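Long-range contacts in teichoic acid biosynthesis protein F (Staphylococcus epidermidis, PDB 3L7I), which probably takes part in teichoic acid biosynthesis and carries a two-domain fold of the GT-B glycosyltransferase type: residues K353-S359 with N382-S388; W547-E551 with Y642-K646; F628-K634 with F694-C699. All coordinates share one frame; numbering follows the deposited sequence.

Contact 1: residues K353-S359 with N382-S388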
loop_
_atom_site.group_PDB
_atom_site.type_symbol
_atom_site.label_atom_id
_atom_site.label_comp_id
_atom_site.label_asym_id
_atom_site.label_seq_id
_atom_site.Cartn_x
_atom_site.Cartn_y
_atom_site.Cartn_z
ATOM N N LYS A 353 -5.209 -32.683 -22.705
ATOM C CA LYS A 353 -4.538 -33.975 -22.554
ATOM C C LYS A 353 -3.583 -34.121 -21.360
ATOM O O LYS A 353 -2.745 -35.027 -21.343
ATOM C CB LYS A 353 -3.875 -34.424 -23.851
ATOM C CG LYS A 353 -3.034 -33.381 -24.531
ATOM C CD LYS A 353 -2.361 -33.974 -25.781
ATOM C CE LYS A 353 -3.371 -34.505 -26.786
ATOM N NZ LYS A 353 -2.693 -34.956 -28.041
ATOM N N THR A 354 -3.736 -33.258 -20.356
ATOM C CA THR A 354 -2.945 -33.334 -19.126
ATOM C C THR A 354 -3.775 -33.935 -17.990
ATOM O O THR A 354 -4.896 -33.500 -17.742
ATOM C CB THR A 354 -2.413 -31.924 -18.669
ATOM O OG1 THR A 354 -1.349 -31.481 -19.526
ATOM C CG2 THR A 354 -1.893 -31.972 -17.235
ATOM N N ILE A 355 -3.211 -34.909 -17.283
ATOM C CA ILE A 355 -3.880 -35.522 -16.136
ATOM C C ILE A 355 -2.960 -35.554 -14.892
ATOM O O ILE A 355 -1.795 -35.944 -14.998
ATOM C CB ILE A 355 -4.314 -36.950 -16.516
ATOM C CG1 ILE A 355 -5.025 -36.930 -17.866
ATOM C CG2 ILE A 355 -5.191 -37.604 -15.433
ATOM C CD1 ILE A 355 -5.092 -38.299 -18.506
ATOM N N VAL A 356 -3.462 -35.129 -13.729
ATOM C CA VAL A 356 -2.699 -35.259 -12.470
ATOM C C VAL A 356 -3.171 -36.399 -11.593
ATOM O O VAL A 356 -4.371 -36.630 -11.469
ATOM C CB VAL A 356 -2.760 -34.004 -11.561
ATOM C CG1 VAL A 356 -1.378 -33.519 -11.191
ATOM C CG2 VAL A 356 -3.617 -32.899 -12.162
ATOM N N PHE A 357 -2.220 -37.069 -10.944
ATOM C CA PHE A 357 -2.509 -38.144 -9.997
ATOM C C PHE A 357 -1.877 -37.843 -8.657
ATOM O O PHE A 357 -0.785 -37.278 -8.592
ATOM C CB PHE A 357 -1.955 -39.472 -10.504
ATOM C CG PHE A 357 -2.603 -39.942 -11.755
ATOM C CD1 PHE A 357 -3.433 -41.042 -11.749
ATOM C CD2 PHE A 357 -2.412 -39.261 -12.937
ATOM C CE1 PHE A 357 -4.050 -41.466 -12.915
ATOM C CE2 PHE A 357 -3.021 -39.676 -14.100
ATOM C CZ PHE A 357 -3.841 -40.784 -14.092
ATOM N N GLU A 358 -2.554 -38.223 -7.583
ATOM C CA GLU A 358 -1.955 -38.105 -6.275
ATOM C C GLU A 358 -2.661 -39.083 -5.386
ATOM O O GLU A 358 -3.877 -39.125 -5.352
ATOM C CB GLU A 358 -2.143 -36.693 -5.766
ATOM C CG GLU A 358 -1.335 -36.306 -4.559
ATOM C CD GLU A 358 -1.794 -34.946 -4.006
ATOM O OE1 GLU A 358 -0.939 -34.060 -3.696
ATOM O OE2 GLU A 358 -3.040 -34.754 -3.908
ATOM N N SER A 359 -1.909 -39.914 -4.692
ATOM C CA SER A 359 -2.535 -40.737 -3.672
ATOM C C SER A 359 -2.061 -40.368 -2.286
ATOM O O SER A 359 -0.917 -39.968 -2.085
ATOM C CB SER A 359 -2.356 -42.224 -3.915
ATOM O OG SER A 359 -1.001 -42.576 -3.941
ATOM N N ASN A 382 -0.046 -41.480 -24.955
ATOM C CA ASN A 382 0.332 -40.185 -25.498
ATOM C C ASN A 382 -0.299 -38.972 -24.808
ATOM O O ASN A 382 -0.355 -37.884 -25.374
ATOM C CB ASN A 382 0.127 -40.149 -27.021
ATOM C CG ASN A 382 0.828 -41.316 -27.740
ATOM O OD1 ASN A 382 1.911 -41.760 -27.333
ATOM N ND2 ASN A 382 0.201 -41.822 -28.806
ATOM N N TYR A 383 -0.750 -39.141 -23.573
ATOM C CA TYR A 383 -1.212 -37.997 -22.796
ATOM C C TYR A 383 -0.097 -37.496 -21.872
ATOM O O TYR A 383 0.848 -38.240 -21.581
ATOM C CB TYR A 383 -2.429 -38.372 -21.959
ATOM C CG TYR A 383 -3.707 -38.576 -22.725
ATOM C CD1 TYR A 383 -4.567 -39.599 -22.381
ATOM C CD2 TYR A 383 -4.067 -37.745 -23.775
ATOM C CE1 TYR A 383 -5.753 -39.798 -23.050
ATOM C CE2 TYR A 383 -5.259 -37.934 -24.458
ATOM C CZ TYR A 383 -6.098 -38.972 -24.087
ATOM O OH TYR A 383 -7.291 -39.206 -24.736
ATOM N N ARG A 384 -0.196 -36.248 -21.416
ATOM C CA ARG A 384 0.760 -35.753 -20.437
ATOM C C ARG A 384 0.356 -36.232 -19.031
ATOM O O ARG A 384 -0.611 -35.733 -18.445
ATOM C CB ARG A 384 0.896 -34.223 -20.492
ATOM C CG ARG A 384 2.016 -33.680 -19.589
ATOM C CD ARG A 384 2.560 -32.318 -20.037
ATOM N NE ARG A 384 1.976 -31.177 -19.323
ATOM C CZ ARG A 384 2.588 -30.506 -18.342
ATOM N NH1 ARG A 384 3.810 -30.858 -17.938
ATOM N NH2 ARG A 384 1.974 -29.483 -17.759
ATOM N N TYR A 385 1.079 -37.219 -18.502
ATOM C CA TYR A 385 0.836 -37.694 -17.144
ATOM C C TYR A 385 1.747 -37.021 -16.111
ATOM O O TYR A 385 2.979 -36.963 -16.276
ATOM C CB TYR A 385 0.953 -39.206 -17.082
ATOM C CG TYR A 385 -0.081 -39.902 -17.935
ATOM C CD1 TYR A 385 -1.358 -40.155 -17.452
ATOM C CD2 TYR A 385 0.217 -40.297 -19.230
ATOM C CE1 TYR A 385 -2.312 -40.789 -18.232
ATOM C CE2 TYR A 385 -0.725 -40.936 -20.020
ATOM C CZ TYR A 385 -1.991 -41.179 -19.520
ATOM O OH TYR A 385 -2.931 -41.813 -20.313
ATOM N N ILE A 386 1.124 -36.500 -15.051
ATOM C CA ILE A 386 1.846 -35.843 -13.973
ATOM C C ILE A 386 1.491 -36.477 -12.631
ATOM O O ILE A 386 0.317 -36.690 -12.336
ATOM C CB ILE A 386 1.520 -34.353 -13.951
ATOM C CG1 ILE A 386 1.909 -33.729 -15.289
ATOM C CG2 ILE A 386 2.287 -33.659 -12.851
ATOM C CD1 ILE A 386 1.299 -32.362 -15.562
ATOM N N TRP A 387 2.501 -36.802 -11.822
ATOM C CA TRP A 387 2.280 -37.239 -10.430
ATOM C C TRP A 387 2.767 -36.204 -9.394
ATOM O O TRP A 387 3.839 -35.609 -9.529
ATOM C CB TRP A 387 2.935 -38.598 -10.171
ATOM C CG TRP A 387 2.030 -39.766 -10.484
ATOM C CD1 TRP A 387 1.789 -40.328 -11.717
ATOM C CD2 TRP A 387 1.252 -40.511 -9.552
ATOM N NE1 TRP A 387 0.901 -41.371 -11.601
ATOM C CE2 TRP A 387 0.553 -41.500 -10.284
ATOM C CE3 TRP A 387 1.085 -40.448 -8.171
ATOM C CZ2 TRP A 387 -0.307 -42.401 -9.678
ATOM C CZ3 TRP A 387 0.237 -41.348 -7.572
ATOM C CH2 TRP A 387 -0.450 -42.312 -8.323
ATOM N N SER A 388 1.977 -35.986 -8.350
ATOM C CA SER A 388 2.341 -35.026 -7.317
ATOM C C SER A 388 2.736 -35.770 -6.054
ATOM O O SER A 388 2.020 -36.666 -5.649
ATOM C CB SER A 388 1.153 -34.112 -7.063
ATOM O OG SER A 388 1.049 -33.763 -5.698
HETATM O O HOH W 1 0.816 -39.122 -4.860
#

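Contact 2: residues W547-E551 with Y642-K646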
loop_
_atom_site.group_PDB
_atom_site.type_symbol
_atom_site.label_atom_id
_atom_site.label_comp_id
_atom_site.label_asym_id
_atom_site.label_seq_id
_atom_site.Cartn_x
_atom_site.Cartn_y
_atom_site.Cartn_z
ATOM N N TRP A 547 -4.552 -48.225 14.485
ATOM C CA TRP A 547 -3.780 -47.453 15.442
ATOM C C TRP A 547 -4.637 -47.099 16.640
ATOM O O TRP A 547 -5.856 -46.960 16.521
ATOM C CB TRP A 547 -3.217 -46.195 14.782
ATOM C CG TRP A 547 -2.787 -45.170 15.763
ATOM C CD1 TRP A 547 -3.579 -44.253 16.378
ATOM C CD2 TRP A 547 -1.472 -44.963 16.266
ATOM N NE1 TRP A 547 -2.842 -43.483 17.229
ATOM C CE2 TRP A 547 -1.537 -43.899 17.183
ATOM C CE3 TRP A 547 -0.241 -45.577 16.042
ATOM C CZ2 TRP A 547 -0.426 -43.423 17.867
ATOM C CZ3 TRP A 547 0.867 -45.106 16.723
ATOM C CH2 TRP A 547 0.767 -44.039 17.623
ATOM N N ARG A 548 -3.983 -46.969 17.792
ATOM C CA ARG A 548 -4.641 -46.613 19.042
ATOM C C ARG A 548 -3.782 -45.658 19.878
ATOM O O ARG A 548 -2.697 -46.024 20.339
ATOM C CB ARG A 548 -4.960 -47.880 19.844
ATOM C CG ARG A 548 -6.166 -48.628 19.324
ATOM C CD ARG A 548 -6.206 -50.035 19.839
ATOM N NE ARG A 548 -5.705 -50.999 18.864
ATOM C CZ ARG A 548 -6.427 -51.982 18.328
ATOM N NH1 ARG A 548 -7.694 -52.146 18.672
ATOM N NH2 ARG A 548 -5.876 -52.808 17.448
ATOM N N ASP A 549 -4.274 -44.438 20.072
ATOM C CA ASP A 549 -3.563 -43.422 20.852
ATOM C C ASP A 549 -3.218 -43.938 22.245
ATOM O O ASP A 549 -2.166 -43.627 22.800
ATOM C CB ASP A 549 -4.417 -42.162 20.975
ATOM C CG ASP A 549 -5.222 -41.879 19.717
ATOM O OD1 ASP A 549 -5.996 -42.764 19.273
ATOM O OD2 ASP A 549 -5.086 -40.763 19.173
ATOM N N ASP A 550 -4.125 -44.733 22.794
ATOM C CA ASP A 550 -3.985 -45.315 24.123
ATOM C C ASP A 550 -2.653 -46.051 24.327
ATOM O O ASP A 550 -2.284 -46.385 25.454
ATOM C CB ASP A 550 -5.151 -46.290 24.370
ATOM C CG ASP A 550 -6.502 -45.734 23.896
ATOM O OD1 ASP A 550 -6.863 -44.605 24.312
ATOM O OD2 ASP A 550 -7.205 -46.431 23.122
ATOM N N GLU A 551 -1.931 -46.310 23.245
ATOM C CA GLU A 551 -0.780 -47.200 23.330
ATOM C C GLU A 551 0.553 -46.537 22.987
ATOM O O GLU A 551 1.615 -47.146 23.128
ATOM C CB GLU A 551 -1.012 -48.443 22.465
ATOM C CG GLU A 551 -2.254 -49.237 22.866
ATOM C CD GLU A 551 -2.436 -50.516 22.060
ATOM O OE1 GLU A 551 -1.770 -50.657 21.004
ATOM O OE2 GLU A 551 -3.245 -51.375 22.486
ATOM N N TYR A 642 -9.200 -56.888 21.270
ATOM C CA TYR A 642 -8.815 -57.037 22.662
ATOM C C TYR A 642 -9.301 -55.880 23.515
ATOM O O TYR A 642 -9.579 -56.047 24.698
ATOM C CB TYR A 642 -7.303 -57.226 22.798
ATOM C CG TYR A 642 -6.458 -56.146 22.166
ATOM C CD1 TYR A 642 -5.947 -56.301 20.875
ATOM C CD2 TYR A 642 -6.139 -54.994 22.863
ATOM C CE1 TYR A 642 -5.163 -55.327 20.287
ATOM C CE2 TYR A 642 -5.355 -54.005 22.290
ATOM C CZ TYR A 642 -4.865 -54.175 20.999
ATOM O OH TYR A 642 -4.079 -53.185 20.432
ATOM N N ASP A 643 -9.413 -54.707 22.912
ATOM C CA ASP A 643 -9.892 -53.535 23.646
ATOM C C ASP A 643 -11.358 -53.251 23.370
ATOM O O ASP A 643 -11.863 -52.194 23.709
ATOM C CB ASP A 643 -9.048 -52.300 23.331
ATOM C CG ASP A 643 -8.927 -52.035 21.845
ATOM O OD1 ASP A 643 -9.481 -52.817 21.039
ATOM O OD2 ASP A 643 -8.277 -51.033 21.484
ATOM N N ILE A 644 -12.035 -54.221 22.774
ATOM C CA ILE A 644 -13.413 -54.065 22.368
ATOM C C ILE A 644 -14.354 -53.488 23.439
ATOM O O ILE A 644 -15.424 -52.988 23.104
ATOM C CB ILE A 644 -13.976 -55.394 21.880
ATOM C CG1 ILE A 644 -15.274 -55.160 21.098
ATOM C CG2 ILE A 644 -14.167 -56.332 23.050
ATOM C CD1 ILE A 644 -15.761 -56.381 20.369
ATOM N N ASP A 645 -13.981 -53.546 24.714
ATOM C CA ASP A 645 -14.833 -52.952 25.745
ATOM C C ASP A 645 -14.646 -51.445 25.785
ATOM O O ASP A 645 -15.611 -50.685 25.847
ATOM C CB ASP A 645 -14.538 -53.549 27.111
ATOM C CG ASP A 645 -14.325 -55.035 27.046
ATOM O OD1 ASP A 645 -15.149 -55.778 27.629
ATOM O OD2 ASP A 645 -13.339 -55.467 26.388
ATOM N N LYS A 646 -13.397 -51.009 25.755
ATOM C CA LYS A 646 -13.111 -49.590 25.665
ATOM C C LYS A 646 -13.963 -48.968 24.566
ATOM O O LYS A 646 -14.623 -47.964 24.790
ATOM C CB LYS A 646 -11.622 -49.356 25.393
ATOM C CG LYS A 646 -10.702 -49.776 26.543
ATOM C CD LYS A 646 -9.228 -49.492 26.239
ATOM C CE LYS A 646 -8.878 -48.014 26.456
ATOM N NZ LYS A 646 -7.502 -47.704 25.959
#

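Contact 3: residues F628-K634 with F694-C699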
loop_
_atom_site.group_PDB
_atom_site.type_symbol
_atom_site.label_atom_id
_atom_site.label_comp_id
_atom_site.label_asym_id
_atom_site.label_seq_id
_atom_site.Cartn_x
_atom_site.Cartn_y
_atom_site.Cartn_z
ATOM N N PHE A 628 -12.915 -55.166 4.176
ATOM C CA PHE A 628 -13.830 -55.110 3.055
ATOM C C PHE A 628 -13.074 -55.364 1.769
ATOM O O PHE A 628 -13.669 -55.748 0.764
ATOM C CB PHE A 628 -14.533 -53.755 2.966
ATOM C CG PHE A 628 -15.427 -53.445 4.126
ATOM C CD1 PHE A 628 -16.530 -54.225 4.396
ATOM C CD2 PHE A 628 -15.182 -52.356 4.930
ATOM C CE1 PHE A 628 -17.356 -53.938 5.448
ATOM C CE2 PHE A 628 -16.012 -52.063 5.985
ATOM C CZ PHE A 628 -17.097 -52.855 6.243
ATOM N N ASP A 629 -11.770 -55.125 1.783
ATOM C CA ASP A 629 -10.957 -55.350 0.600
ATOM C C ASP A 629 -10.620 -56.821 0.514
ATOM O O ASP A 629 -10.892 -57.493 -0.491
ATOM C CB ASP A 629 -9.651 -54.564 0.687
ATOM C CG ASP A 629 -9.866 -53.066 0.635
ATOM O OD1 ASP A 629 -9.355 -52.372 1.544
ATOM O OD2 ASP A 629 -10.544 -52.583 -0.309
ATOM N N TYR A 630 -10.017 -57.313 1.589
ATOM C CA TYR A 630 -9.519 -58.679 1.654
ATOM C C TYR A 630 -10.636 -59.673 1.357
ATOM O O TYR A 630 -10.391 -60.754 0.827
ATOM C CB TYR A 630 -8.885 -58.928 3.018
ATOM C CG TYR A 630 -8.275 -60.269 3.141
ATOM C CD1 TYR A 630 -7.114 -60.582 2.461
ATOM C CD2 TYR A 630 -8.863 -61.245 3.922
ATOM C CE1 TYR A 630 -6.546 -61.861 2.564
ATOM C CE2 TYR A 630 -8.310 -62.515 4.033
ATOM C CZ TYR A 630 -7.153 -62.812 3.358
ATOM O OH TYR A 630 -6.608 -64.057 3.465
ATOM N N GLY A 631 -11.866 -59.269 1.669
ATOM C CA GLY A 631 -13.058 -60.085 1.477
ATOM C C GLY A 631 -13.353 -60.511 0.046
ATOM O O GLY A 631 -14.088 -61.467 -0.191
ATOM N N ILE A 632 -12.784 -59.811 -0.920
ATOM C CA ILE A 632 -12.962 -60.226 -2.286
ATOM C C ILE A 632 -12.386 -61.628 -2.477
ATOM O O ILE A 632 -12.845 -62.384 -3.343
ATOM C CB ILE A 632 -12.270 -59.270 -3.245
ATOM C CG1 ILE A 632 -12.874 -57.861 -3.121
ATOM C CG2 ILE A 632 -12.362 -59.806 -4.664
ATOM C CD1 ILE A 632 -12.019 -56.760 -3.753
ATOM N N LEU A 633 -11.392 -61.984 -1.665
ATOM C CA LEU A 633 -10.702 -63.266 -1.827
ATOM C C LEU A 633 -11.451 -64.460 -1.219
ATOM O O LEU A 633 -11.085 -65.617 -1.479
ATOM C CB LEU A 633 -9.261 -63.190 -1.296
ATOM C CG LEU A 633 -8.329 -62.203 -2.012
ATOM C CD1 LEU A 633 -7.035 -61.894 -1.185
ATOM C CD2 LEU A 633 -8.000 -62.677 -3.409
ATOM N N LYS A 634 -12.498 -64.175 -0.435
ATOM C CA LYS A 634 -13.313 -65.203 0.241
ATOM C C LYS A 634 -12.435 -66.125 1.085
ATOM O O LYS A 634 -12.527 -67.345 1.010
ATOM C CB LYS A 634 -14.146 -66.019 -0.746
ATOM C CG LYS A 634 -14.991 -65.193 -1.684
ATOM C CD LYS A 634 -15.954 -66.052 -2.495
ATOM C CE LYS A 634 -16.257 -65.412 -3.849
ATOM N NZ LYS A 634 -17.315 -66.158 -4.602
ATOM N N PHE A 694 -20.766 -61.974 3.548
ATOM C CA PHE A 694 -19.935 -60.779 3.552
ATOM C C PHE A 694 -19.487 -60.453 2.131
ATOM O O PHE A 694 -19.464 -59.291 1.737
ATOM C CB PHE A 694 -18.720 -61.011 4.460
ATOM C CG PHE A 694 -17.899 -59.803 4.703
ATOM C CD1 PHE A 694 -18.178 -58.968 5.761
ATOM C CD2 PHE A 694 -16.826 -59.505 3.886
ATOM C CE1 PHE A 694 -17.407 -57.840 5.996
ATOM C CE2 PHE A 694 -16.048 -58.384 4.116
ATOM C CZ PHE A 694 -16.343 -57.549 5.177
ATOM N N TYR A 695 -19.128 -61.475 1.359
ATOM C CA TYR A 695 -18.703 -61.264 -0.024
ATOM C C TYR A 695 -19.866 -60.790 -0.875
ATOM O O TYR A 695 -19.682 -60.061 -1.838
ATOM C CB TYR A 695 -18.125 -62.542 -0.627
ATOM C CG TYR A 695 -17.853 -62.436 -2.110
ATOM C CD1 TYR A 695 -16.611 -62.048 -2.581
ATOM C CD2 TYR A 695 -18.839 -62.720 -3.038
ATOM C CE1 TYR A 695 -16.359 -61.954 -3.935
ATOM C CE2 TYR A 695 -18.595 -62.628 -4.389
ATOM C CZ TYR A 695 -17.357 -62.249 -4.833
ATOM O OH TYR A 695 -17.114 -62.161 -6.183
ATOM N N ASP A 696 -21.067 -61.222 -0.530
ATOM C CA ASP A 696 -22.234 -60.823 -1.292
ATOM C C ASP A 696 -22.462 -59.355 -1.054
ATOM O O ASP A 696 -22.721 -58.605 -1.984
ATOM C CB ASP A 696 -23.480 -61.604 -0.850
ATOM C CG ASP A 696 -23.542 -63.000 -1.446
ATOM O OD1 ASP A 696 -22.711 -63.313 -2.333
ATOM O OD2 ASP A 696 -24.432 -63.782 -1.026
ATOM N N ARG A 697 -22.347 -58.952 0.207
ATOM C CA ARG A 697 -22.782 -57.630 0.634
ATOM C C ARG A 697 -21.803 -56.507 0.269
ATOM O O ARG A 697 -22.225 -55.413 -0.081
ATOM C CB ARG A 697 -23.064 -57.620 2.139
ATOM C CG ARG A 697 -23.769 -56.372 2.599
ATOM C CD ARG A 697 -24.081 -56.357 4.084
ATOM N NE ARG A 697 -24.647 -55.058 4.460
ATOM C CZ ARG A 697 -24.869 -54.638 5.705
ATOM N NH1 ARG A 697 -24.576 -55.409 6.747
ATOM N NH2 ARG A 697 -25.385 -53.431 5.908
ATOM N N PHE A 698 -20.502 -56.776 0.335
ATOM C CA PHE A 698 -19.526 -55.716 0.198
ATOM C C PHE A 698 -18.563 -55.874 -0.967
ATOM O O PHE A 698 -17.930 -54.900 -1.371
ATOM C CB PHE A 698 -18.738 -55.573 1.492
ATOM C CG PHE A 698 -19.593 -55.441 2.698
ATOM C CD1 PHE A 698 -20.196 -54.240 3.003
ATOM C CD2 PHE A 698 -19.796 -56.524 3.543
ATOM C CE1 PHE A 698 -21.004 -54.121 4.131
ATOM C CE2 PHE A 698 -20.590 -56.408 4.667
ATOM C CZ PHE A 698 -21.196 -55.206 4.963
ATOM N N CYS A 699 -18.433 -57.076 -1.515
ATOM C CA CYS A 699 -17.372 -57.293 -2.493
ATOM C C CYS A 699 -17.858 -57.755 -3.850
ATOM O O CYS A 699 -17.051 -57.980 -4.755
ATOM C CB CYS A 699 -16.356 -58.298 -1.965
ATOM S SG CYS A 699 -16.151 -58.250 -0.184
HETATM O O HOH W 2 -14.641 -54.020 -1.121
#

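Contact 1: residues K353-S359 with N382-S388
Strands 354-358 and 384-388 run side by side in the same direction, their short axes 4.7 Å apart and 25° off parallel. Thr354 pairs with Arg384, Ile355 with Tyr385, Val356 with Ile386 and Phe357 with Trp387. The ladder starts with Arg384 N giving to Lys353 O at 2.8 Å. Ile355 then bonds through its N to Arg384 O and through its O to Ile386 N, and Phe357 does the same with Ile386 O and Ser388 N.

Ile355, Phe357, Tyr385 and Trp387 share the face that packs against helix 367-379. The indole of Trp387 lies across the neighbouring strand, and CB of Phe357 sits over its six-membered ring, 3.4 Å from the centroid, in a CH-pi contact. The Phe357 ring is tilted only 20° from the indole but slid off it, so the two barely overlap. With CG of Phe357 beside its own backbone N (chi1 -65°), the ring leans back along the strand and its CE2 meets the edge of Tyr385, 3.8 Å from CD1. Ile355 CD1 fills in alongside, 3.7 Å from Tyr385 CE1, while the tyrosine hydroxyl bonds to Tyr380 O.

On the other face Ile386 CD1 touches Thr354 CG2 at 3.6 Å and also lies over the guanidinium of Arg384. That arginine makes a weak bond from NE to Thr354 OG1; its stronger partners are Glu417 and Glu402. At the far end Ser388 OG gives to Glu358 OE1 (2.8 Å) from above the carboxylate plane, and Arg406 bridges to the same oxygen.

This is the strand pairing of a beta-alpha-beta unit, with helix 367-379 as the connection, in the parallel sheet of the first Rossmann-like domain of a GT-B fold.

Contact 2: residues W547-E551 with Y642-K646
Tyr642 pushes its hydroxyl between Arg548 and Glu551, and the firm half of this contact gathers round that oxygen. The phenol gives a hydrogen bond from OH to Glu551 OE2 at 2.9 Å, reaching the carboxylate on its syn side. Ring and carboxylate are nearly coplanar, 10° apart, and OE2 lies at the edge of the ring, 3.4 Å from Tyr642 CE2. The same OH sits over one face of the Arg548 guanidinium, toward its rim. Although it is 3.1 Å from Arg548 NE, the angle is too poor for a hydrogen bond: the oxygen rests on the face of the group and is not aligned with its N-H.

The arginine bends at chi3 (-100°) and sends NH1 and NH2 to other partners. NH1 makes a salt bridge to Asp643 OD1 at 3.0 Å, the carboxylate plane being steeply inclined to the guanidinium, while NH2 bridges to Asp622. Asp643 OD1 has a second partner in the hydroxyl of Tyr623.

These residues belong to loops that follow strands 539-543 and 637-640 of the second Rossmann-like domain; Asp622 and Tyr623 follow strand 618-621, which lies between those two in the parallel sheet. Arg548 therefore joins three neighbouring loops at the C-terminal ends of adjacent inner strands.

Farther out the packing thins to one pair of exposed side chains. Lys646 reaches across from the opposite direction, bent at chi3 (79°), and its NZ forms a salt bridge to Asp550 OD2 at 3.1 Å. The ammonium arrives above the carboxylate plane, almost over the carbon, with NZ 3.0 Å from Asp550 CG.

Contact 3: residues F628-K634 with F694-C699
Phe628, Phe694 and Phe698 form an aromatic cluster where the end of helix 626-630, running on into a 3-10 turn, meets the end of helix 688-698 in the second Rossmann-like domain of the GT-B fold. Phe628 presents its edge to the face of Phe698, centroids 4.9 Å apart and planes at 52°, while Arg697 CG covers the opposite face of that ring. Against Phe694 it lies rim to rim: the planes are almost parallel, but neither ring overlies the other, and Phe628 CD1 is 3.4 Å from Phe694 CZ. Phe698 also meets Tyr488 edge-to-face, and Phe628 touches Thr446, so the cluster reaches parts of the chain associated with the first domain's sheet.

Below the rings the backbone of the 3-10 turn comes close. Gly631 turns its CA to the edge of Phe694 and its O to the edge of Tyr695, 3.5 Å from CD1. Cys699 fits in beside it, with CB against Ile632 CG1 at 3.7 Å and SG beside the carbonyl of Phe628.

Lys634 closes the outer side. From CB its chain departs with CG beside the backbone N (chi1 -52°) and then stays extended, which carries it across the Tyr695 ring. CG passes 3.6 Å from Tyr695 CD1; CD runs on above the same side of the ring, less closely. CE settles over the centre in a CH-pi contact, 3.4 Å from the Tyr695 centroid. The tip remains over that face as a cation-pi pair, with Lys634 NZ 4.0 Å from the Tyr695 centroid and 20° off the ring normal.

From the N terminus, contact 1 closes first: a short loop through helix 367-379 that brings two strands of the first sheet together. The chain completes the first sheet before contact 2 opens at 547-551. Contact 3 opens at 628-634, contact 2 closes at 642-646, and contact 3 closes last at 694-699, so these two cross while contact 1 precedes both. Contacts 2 and 3 tie different parts of the second domain, their centres 25 Å apart; contact 1 is about 40 Å from contact 2 between centres. Beyond contact 3 the chain returns to the first domain, where His715 of helix 706-721 hydrogen-bonds to the Tyr383 hydroxyl.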